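Ricin B lectin (Clostridium thermocellum, PDB 3VSF) is an exo-beta-1,3-galactanase that probably cleaves beta-1,3-galactan through a family 43 glycoside hydrolase domain joined to a ricin-type galactose-binding beta-trefoil. Local coordinates at residues R419-K424 / Q445-T450; Q398-V403 / K410-V415; R462-L467 / I481-D486. All blocks are in the same frame, centred on the assembly; numbering follows the deposited sequence.

Contact 1: R419-K424 / Q445-T450; sequences RALDVK and QHWKFT
Trp447 and Gln445 hold strand 420-423 at two points about one residue apart, and with His446 between them they form the Gln-X-Trp motif that marks ricin-type beta-trefoil lectins. The tryptophan end is the closely packed half. Its indole N-H is given to the backbone carbonyl of Leu421, with NE1 3.2 Å from O and a nearly straight bond (167° at the hydrogen). The oxygen lies in the plane of the indole, whereas NE1 approaches from above the carbonyl plane. Leu421 also serves the ring with its side chain: chi1 (-169°, CG anti to the backbone N) turns the isobutyl group toward the indole, and CD2 lies over one face, 4.1 Å from the centroid of the five-membered ring, in a CH-pi contact. Farther along, Val423 CG2 rests obliquely against CH2 of Trp447 at 3.6 Å. Ile412, Leu434 and Ile459 from three neighbouring strands also pack on this ring, so the indole is embedded in the interior of the trefoil.

The other half is polar and borders the sugar site. Asp422 is a galactose-binding residue of this protein; no sugar is bound here, but a glycerol, probably from the crystallisation liquor, lies about 3 Å from its side chain (nearest atoms). The extended side chain of Gln445 crosses beside Asp422 with the amide plane almost perpendicular to the carboxylate. The amide is gripped at both ends, because OE1 accepts from the backbone N of Asn440 and NE2 also donates to Thr438 O; these bonds settle which end is oxygen, consistent with Gln445 positioning Asp422 from the second shell. Gln445 NE2 bonds Asp422 OD2 over 2.9 Å, on the anti side of that oxygen, 31° out of the carboxylate plane.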
# COMPACT_ATOMS: atom_id res chain seq x y z
N ARG A 419 -1.27 10.14 13.34
CA ARG A 419 0.16 9.83 13.40
C ARG A 419 0.54 9.29 14.78
O ARG A 419 -0.12 9.58 15.77
CB ARG A 419 0.98 11.07 13.06
CG ARG A 419 0.51 11.76 11.79
CD ARG A 419 1.47 12.85 11.34
NE ARG A 419 0.97 13.52 10.15
CZ ARG A 419 1.08 13.04 8.91
NH1 ARG A 419 1.67 11.88 8.71
NH2 ARG A 419 0.59 13.73 7.89
N ALA A 420 1.61 8.50 14.82
CA ALA A 420 2.03 7.85 16.06
C ALA A 420 3.24 8.53 16.69
O ALA A 420 4.04 9.17 16.00
CB ALA A 420 2.33 6.38 15.80
N LEU A 421 3.37 8.40 18.00
CA LEU A 421 4.52 8.93 18.72
C LEU A 421 5.77 8.19 18.25
O LEU A 421 5.86 6.97 18.37
CB LEU A 421 4.34 8.75 20.23
CG LEU A 421 5.33 9.49 21.13
CD1 LEU A 421 5.25 11.00 20.90
CD2 LEU A 421 5.07 9.16 22.59
N ASP A 422 6.72 8.94 17.70
CA ASP A 422 7.87 8.34 17.05
C ASP A 422 9.19 8.96 17.51
O ASP A 422 9.29 10.18 17.67
CB ASP A 422 7.73 8.49 15.53
CG ASP A 422 8.89 7.87 14.77
OD1 ASP A 422 9.93 8.55 14.60
OD2 ASP A 422 8.76 6.71 14.34
N VAL A 423 10.19 8.12 17.73
CA VAL A 423 11.54 8.59 18.03
C VAL A 423 12.27 8.88 16.73
O VAL A 423 12.68 7.96 16.01
CB VAL A 423 12.33 7.56 18.85
CG1 VAL A 423 13.70 8.12 19.21
CG2 VAL A 423 11.57 7.17 20.10
N LYS A 424 12.43 10.17 16.43
CA LYS A 424 13.01 10.61 15.16
C LYS A 424 14.23 9.81 14.72
O LYS A 424 15.18 9.62 15.49
CB LYS A 424 13.37 12.10 15.24
CG LYS A 424 13.92 12.70 13.96
CD LYS A 424 14.22 14.18 14.14
CE LYS A 424 14.89 14.77 12.91
NZ LYS A 424 14.01 14.71 11.71
N GLN A 445 8.26 3.21 17.54
CA GLN A 445 6.89 3.67 17.69
C GLN A 445 6.14 2.79 18.70
O GLN A 445 4.94 2.96 18.92
CB GLN A 445 6.16 3.66 16.34
CG GLN A 445 6.78 4.58 15.30
CD GLN A 445 5.95 4.68 14.04
OE1 GLN A 445 4.97 3.96 13.87
NE2 GLN A 445 6.35 5.58 13.14
N HIS A 446 6.87 1.86 19.30
CA HIS A 446 6.31 0.99 20.33
C HIS A 446 6.75 1.44 21.72
O HIS A 446 7.93 1.67 21.96
CB HIS A 446 6.72 -0.47 20.08
CG HIS A 446 6.17 -1.05 18.82
ND1 HIS A 446 6.46 -2.33 18.40
CD2 HIS A 446 5.34 -0.53 17.89
CE1 HIS A 446 5.84 -2.57 17.26
NE2 HIS A 446 5.15 -1.49 16.93
N TRP A 447 5.79 1.55 22.63
CA TRP A 447 6.06 2.06 23.97
C TRP A 447 5.54 1.14 25.06
O TRP A 447 4.41 0.66 24.99
CB TRP A 447 5.45 3.45 24.13
CG TRP A 447 5.93 4.44 23.12
CD1 TRP A 447 5.34 4.74 21.93
CD2 TRP A 447 7.10 5.25 23.20
NE1 TRP A 447 6.07 5.70 21.26
CE2 TRP A 447 7.16 6.03 22.03
CE3 TRP A 447 8.11 5.40 24.16
CZ2 TRP A 447 8.19 6.94 21.78
CZ3 TRP A 447 9.13 6.30 23.92
CH2 TRP A 447 9.16 7.06 22.74
N LYS A 448 6.37 0.89 26.06
CA LYS A 448 5.96 0.08 27.20
C LYS A 448 5.72 0.95 28.44
O LYS A 448 6.54 1.79 28.78
CB LYS A 448 7.00 -1.00 27.52
CG LYS A 448 6.60 -1.91 28.67
CD LYS A 448 7.59 -3.05 28.86
CE LYS A 448 8.94 -2.55 29.35
NZ LYS A 448 9.88 -3.67 29.61
N PHE A 449 4.58 0.73 29.10
CA PHE A 449 4.25 1.46 30.31
C PHE A 449 4.65 0.68 31.55
O PHE A 449 4.26 -0.47 31.73
CB PHE A 449 2.75 1.77 30.34
CG PHE A 449 2.31 2.79 29.33
CD1 PHE A 449 2.05 4.09 29.71
CD2 PHE A 449 2.17 2.44 28.00
CE1 PHE A 449 1.64 5.03 28.78
CE2 PHE A 449 1.77 3.38 27.07
CZ PHE A 449 1.51 4.68 27.46
N THR A 450 5.44 1.32 32.41
CA THR A 450 5.88 0.70 33.65
C THR A 450 5.33 1.46 34.85
O THR A 450 5.72 2.60 35.11
CB THR A 450 7.42 0.66 33.74
OG1 THR A 450 7.96 0.12 32.53
CG2 THR A 450 7.86 -0.20 34.92

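Contact 2: Q398-V403 / K410-V415; sequences QQWYLV and KKIVNV
Trp400 overlaps Asn414 with the six-membered ring of its indole: the amide nitrogen ND2 stands 3.2 Å above one face, offset toward the rim, and the amide plane is nearly perpendicular to the ring. Asn414 has CG anti to the backbone N (chi1 -165°), which turns the amide over the indole. Its CB completes the overlap as a CH-pi contact, while ND2 itself is hydrogen-bonded to Ser397 O. Two residues before Asn414 on strand 409-414, Ile412 CG2 meets Trp400 CE3 obliquely at 3.5 Å, and Leu402 lies side by side with Ile412. Trp400 ends the Gln-X-Trp motif Gln398-Gln399-Trp400 of the beta-trefoil, and its NE1 donates to Leu374 O.

On the other face of the hairpin, Tyr401 and Val403 flank Val413. The Tyr401 ring receives Val415 CG2 over one face, 3.8 Å from its centroid. Between the two faces runs antiparallel pairing, with Tyr401 N bonded to Val413 O at 2.7 Å and Val403 N to Lys411 O at 3.0 Å; each pair is matched by a bond in the reverse direction. A fifth bond, from Val415 N to Gln399 O, extends the pairing beyond the strand end.

Strand 409-414 is bordered on its other side by strand 447-453, whose Trp447 and Phe449 pack on Ile412, and Trp400 shares a backbone hydrogen bond with Tyr363 of strand 363-367.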
# COMPACT_ATOMS: atom_id res chain seq x y z
N GLN A 398 -3.90 17.13 22.26
CA GLN A 398 -3.44 16.61 23.55
C GLN A 398 -4.15 15.31 23.93
O GLN A 398 -4.06 14.87 25.07
CB GLN A 398 -3.64 17.66 24.64
CG GLN A 398 -2.89 18.96 24.38
CD GLN A 398 -3.13 19.99 25.47
OE1 GLN A 398 -4.04 19.86 26.28
NE2 GLN A 398 -2.29 21.03 25.49
N GLN A 399 -4.84 14.71 22.97
CA GLN A 399 -5.55 13.46 23.21
C GLN A 399 -4.89 12.32 22.43
O GLN A 399 -4.52 12.49 21.27
CB GLN A 399 -7.02 13.60 22.84
CG GLN A 399 -7.69 14.82 23.46
CD GLN A 399 -9.16 14.92 23.12
OE1 GLN A 399 -9.85 13.90 22.97
NE2 GLN A 399 -9.66 16.14 23.00
N TRP A 400 -4.76 11.16 23.07
CA TRP A 400 -4.01 10.06 22.47
C TRP A 400 -4.70 8.70 22.64
O TRP A 400 -5.22 8.39 23.72
CB TRP A 400 -2.60 10.00 23.07
CG TRP A 400 -1.85 11.29 22.96
CD1 TRP A 400 -1.96 12.38 23.76
CD2 TRP A 400 -0.85 11.61 21.98
NE1 TRP A 400 -1.11 13.37 23.35
CE2 TRP A 400 -0.41 12.92 22.25
CE3 TRP A 400 -0.28 10.92 20.90
CZ2 TRP A 400 0.57 13.56 21.49
CZ3 TRP A 400 0.68 11.56 20.15
CH2 TRP A 400 1.10 12.86 20.44
N TYR A 401 -4.69 7.91 21.58
CA TYR A 401 -5.18 6.53 21.64
C TYR A 401 -4.06 5.61 22.08
O TYR A 401 -2.88 5.96 21.98
CB TYR A 401 -5.70 6.07 20.28
CG TYR A 401 -6.88 6.85 19.74
CD1 TYR A 401 -8.13 6.74 20.33
CD2 TYR A 401 -6.74 7.67 18.63
CE1 TYR A 401 -9.21 7.44 19.84
CE2 TYR A 401 -7.82 8.37 18.13
CZ TYR A 401 -9.05 8.25 18.74
OH TYR A 401 -10.13 8.95 18.24
N LEU A 402 -4.41 4.42 22.55
CA LEU A 402 -3.42 3.41 22.90
C LEU A 402 -3.74 2.08 22.22
O LEU A 402 -4.67 1.38 22.62
CB LEU A 402 -3.34 3.23 24.42
CG LEU A 402 -2.80 4.42 25.22
CD1 LEU A 402 -2.76 4.08 26.70
CD2 LEU A 402 -1.42 4.83 24.72
N VAL A 403 -2.95 1.74 21.20
CA VAL A 403 -3.19 0.53 20.43
C VAL A 403 -2.17 -0.57 20.75
O VAL A 403 -1.00 -0.46 20.42
CB VAL A 403 -3.13 0.82 18.92
CG1 VAL A 403 -3.40 -0.46 18.12
CG2 VAL A 403 -4.13 1.90 18.55
N LYS A 410 2.93 -0.75 23.20
CA LYS A 410 1.72 -0.18 22.63
C LYS A 410 2.03 0.99 21.70
O LYS A 410 3.13 1.53 21.72
CB LYS A 410 0.78 0.29 23.74
CG LYS A 410 0.22 -0.83 24.61
CD LYS A 410 -0.48 -0.27 25.84
CE LYS A 410 -1.15 -1.38 26.64
NZ LYS A 410 -2.24 -2.03 25.85
N LYS A 411 1.04 1.38 20.90
CA LYS A 411 1.18 2.53 20.02
C LYS A 411 0.46 3.74 20.60
O LYS A 411 -0.73 3.68 20.90
CB LYS A 411 0.60 2.22 18.64
CG LYS A 411 1.62 1.78 17.60
CD LYS A 411 0.95 1.55 16.25
CE LYS A 411 0.17 2.78 15.80
NZ LYS A 411 -0.58 2.54 14.54
N ILE A 412 1.19 4.84 20.76
CA ILE A 412 0.59 6.08 21.22
C ILE A 412 0.24 6.94 20.02
O ILE A 412 1.11 7.57 19.41
CB ILE A 412 1.54 6.86 22.15
CG1 ILE A 412 1.99 5.96 23.31
CG2 ILE A 412 0.86 8.11 22.68
CD1 ILE A 412 2.90 6.65 24.30
N VAL A 413 -1.05 6.97 19.67
CA VAL A 413 -1.50 7.66 18.47
C VAL A 413 -2.24 8.95 18.79
O VAL A 413 -3.12 8.98 19.65
CB VAL A 413 -2.43 6.75 17.63
CG1 VAL A 413 -2.75 7.41 16.29
CG2 VAL A 413 -1.80 5.39 17.41
N ASN A 414 -1.87 10.02 18.10
CA ASN A 414 -2.54 11.31 18.27
C ASN A 414 -3.96 11.24 17.71
O ASN A 414 -4.22 10.52 16.76
CB ASN A 414 -1.74 12.42 17.58
CG ASN A 414 -2.17 13.80 18.01
OD1 ASN A 414 -2.97 14.46 17.34
ND2 ASN A 414 -1.64 14.26 19.14
N VAL A 415 -4.87 12.00 18.32
CA VAL A 415 -6.26 11.99 17.88
C VAL A 415 -6.50 12.94 16.72
O VAL A 415 -7.06 12.55 15.69
CB VAL A 415 -7.23 12.32 19.03
CG1 VAL A 415 -8.64 12.53 18.50
CG2 VAL A 415 -7.20 11.22 20.08

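Contact 3: R462-L467 / I481-D486; sequences RHCGKL and IQQWSD
Where strand 467-470 of the beta-trefoil begins, it pairs antiparallel with the end of strand 479-484, and Leu467 and Trp484 form the hydrogen-bonded pair at that junction. Leu467 N donates to Trp484 O over 2.7 Å, and Trp484 N returns a bond to Leu467 O over 3.1 Å. The chain before this pair is an irregular turn, and the run 464-467 lies at roughly a right angle to 482-486. Gly465 adopts a left-handed conformation (phi 100°), in which a CB would be pressed against the carbonyl O of Cys464.

Lys466 bridges the turn and the strand. Its CB lies against Gln483 CG at 3.4 Å, and the two side chains cross almost perpendicularly. The lysine chain then runs past the backbone of Ser485 and bends at its last torsion (chi4 -53°) to hydrogen-bond Ser485 OG, 3.1 Å from NZ. Leu467 CD1 touches Asp486 CB at 3.6 Å and also lies against the carboxylate, whose OD1 is hydrogen-bonded to Gly488 N and whose OD2 forms a salt bridge with Lys458.

Gln483 extends toward the turn with CG anti to its backbone N (chi1 -173°), bringing OE1 beside Cys464 SG, while NE2 donates to Ser427 O. Within the turn, Lys466 N makes a weak hydrogen bond to that sulfur.

Asp430 is the stronger partner of Ser485 OG and forms a long, weak ion pair with Lys466 NZ. The serine hydroxyl therefore links ammonium and carboxylate in a small polar chain, an arrangement in which the aspartate would be expected to favour the charged form of the lysine.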
# COMPACT_ATOMS: atom_id res chain seq x y z
N ARG A 462 10.82 0.79 22.76
CA ARG A 462 11.17 -0.61 22.56
C ARG A 462 12.53 -0.73 21.89
O ARG A 462 13.21 -1.74 22.02
CB ARG A 462 10.10 -1.29 21.70
CG ARG A 462 10.24 -2.80 21.60
CD ARG A 462 9.07 -3.39 20.83
NE ARG A 462 9.05 -4.85 20.89
CZ ARG A 462 8.06 -5.60 20.41
NH1 ARG A 462 7.01 -5.02 19.84
NH2 ARG A 462 8.11 -6.92 20.51
N HIS A 463 12.92 0.33 21.18
CA HIS A 463 14.17 0.33 20.42
C HIS A 463 15.40 0.29 21.33
O HIS A 463 16.28 -0.54 21.15
CB HIS A 463 14.22 1.56 19.52
CG HIS A 463 15.10 1.40 18.32
ND1 HIS A 463 16.29 2.07 18.16
CD2 HIS A 463 14.95 0.63 17.21
CE1 HIS A 463 16.84 1.73 17.01
NE2 HIS A 463 16.05 0.86 16.41
N CYS A 464 15.45 1.19 22.30
CA CYS A 464 16.61 1.31 23.18
C CYS A 464 16.25 1.22 24.66
O CYS A 464 17.09 0.87 25.49
CB CYS A 464 17.36 2.61 22.90
SG CYS A 464 16.34 4.09 23.05
N GLY A 465 15.01 1.55 24.99
CA GLY A 465 14.54 1.45 26.36
C GLY A 465 14.53 2.76 27.11
O GLY A 465 14.14 2.81 28.28
N LYS A 466 14.96 3.83 26.45
CA LYS A 466 14.98 5.15 27.07
C LYS A 466 13.57 5.70 27.21
O LYS A 466 12.68 5.37 26.43
CB LYS A 466 15.87 6.11 26.27
CG LYS A 466 17.30 5.62 26.11
CD LYS A 466 18.18 6.68 25.46
CE LYS A 466 19.57 6.13 25.18
NZ LYS A 466 20.20 5.54 26.40
N LEU A 467 13.37 6.54 28.22
CA LEU A 467 12.03 7.01 28.57
C LEU A 467 11.64 8.29 27.85
O LEU A 467 12.49 9.05 27.40
CB LEU A 467 11.94 7.23 30.09
CG LEU A 467 12.56 6.17 30.98
CD1 LEU A 467 12.36 6.51 32.45
CD2 LEU A 467 11.99 4.79 30.66
N ILE A 481 9.75 17.51 24.03
CA ILE A 481 9.67 16.14 24.51
C ILE A 481 10.71 15.29 23.79
O ILE A 481 10.78 15.29 22.56
CB ILE A 481 8.27 15.53 24.29
CG1 ILE A 481 7.22 16.36 25.02
CG2 ILE A 481 8.24 14.09 24.75
CD1 ILE A 481 7.45 16.46 26.51
N GLN A 482 11.52 14.57 24.55
CA GLN A 482 12.64 13.84 23.98
C GLN A 482 12.78 12.43 24.55
O GLN A 482 11.89 11.92 25.22
CB GLN A 482 13.95 14.60 24.22
CG GLN A 482 14.33 14.70 25.69
CD GLN A 482 15.60 15.50 25.92
OE1 GLN A 482 16.05 16.23 25.04
NE2 GLN A 482 16.19 15.36 27.10
N GLN A 483 13.92 11.82 24.26
CA GLN A 483 14.24 10.47 24.71
C GLN A 483 15.45 10.56 25.63
O GLN A 483 16.42 11.25 25.31
CB GLN A 483 14.55 9.60 23.50
CG GLN A 483 14.74 8.13 23.80
CD GLN A 483 15.14 7.35 22.56
OE1 GLN A 483 14.47 6.39 22.17
NE2 GLN A 483 16.23 7.76 21.93
N TRP A 484 15.41 9.86 26.76
CA TRP A 484 16.52 9.93 27.71
C TRP A 484 16.56 8.71 28.62
O TRP A 484 15.54 8.08 28.89
CB TRP A 484 16.40 11.21 28.55
CG TRP A 484 17.69 11.63 29.19
CD1 TRP A 484 18.22 11.16 30.36
CD2 TRP A 484 18.60 12.62 28.71
NE1 TRP A 484 19.41 11.80 30.62
CE2 TRP A 484 19.66 12.70 29.63
CE3 TRP A 484 18.62 13.45 27.58
CZ2 TRP A 484 20.74 13.57 29.46
CZ3 TRP A 484 19.69 14.32 27.41
CH2 TRP A 484 20.73 14.37 28.35
N SER A 485 17.76 8.38 29.09
CA SER A 485 17.94 7.25 29.99
C SER A 485 17.12 7.42 31.26
O SER A 485 16.87 8.54 31.70
CB SER A 485 19.42 7.09 30.36
OG SER A 485 20.22 6.95 29.19
N ASP A 486 16.70 6.30 31.85
CA ASP A 486 15.93 6.33 33.09
C ASP A 486 16.79 6.86 34.24
O ASP A 486 17.59 6.12 34.82
CB ASP A 486 15.40 4.94 33.42
CG ASP A 486 14.65 4.90 34.74
OD1 ASP A 486 14.15 5.95 35.18
OD2 ASP A 486 14.56 3.80 35.34

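Overall arrangement
Following the chain, contact 2 comes first and closes the short hairpin of strands 400-404 and 409-414. Contact 1 then spans the loop and strand 432-437 between residues 424 and 445, and contact 3 closes the shorter excursion from 467 to 481. The three follow in series, with none nested or crossed. Contacts 1 and 2 adjoin through probable backbone hydrogen bonds, Trp447 O to Lys410 N and Leu421 N to Ile412 O. Contact 1 reaches contact 3 through a probable His446-Arg462 hydrogen bond and packing of Val423 on Gln483, whereas contacts 2 and 3 do not touch. Contacts 2 and 3 each pair strands within one sheet; contact 1, holding the galactose-binding Asp422, joins the two sheets.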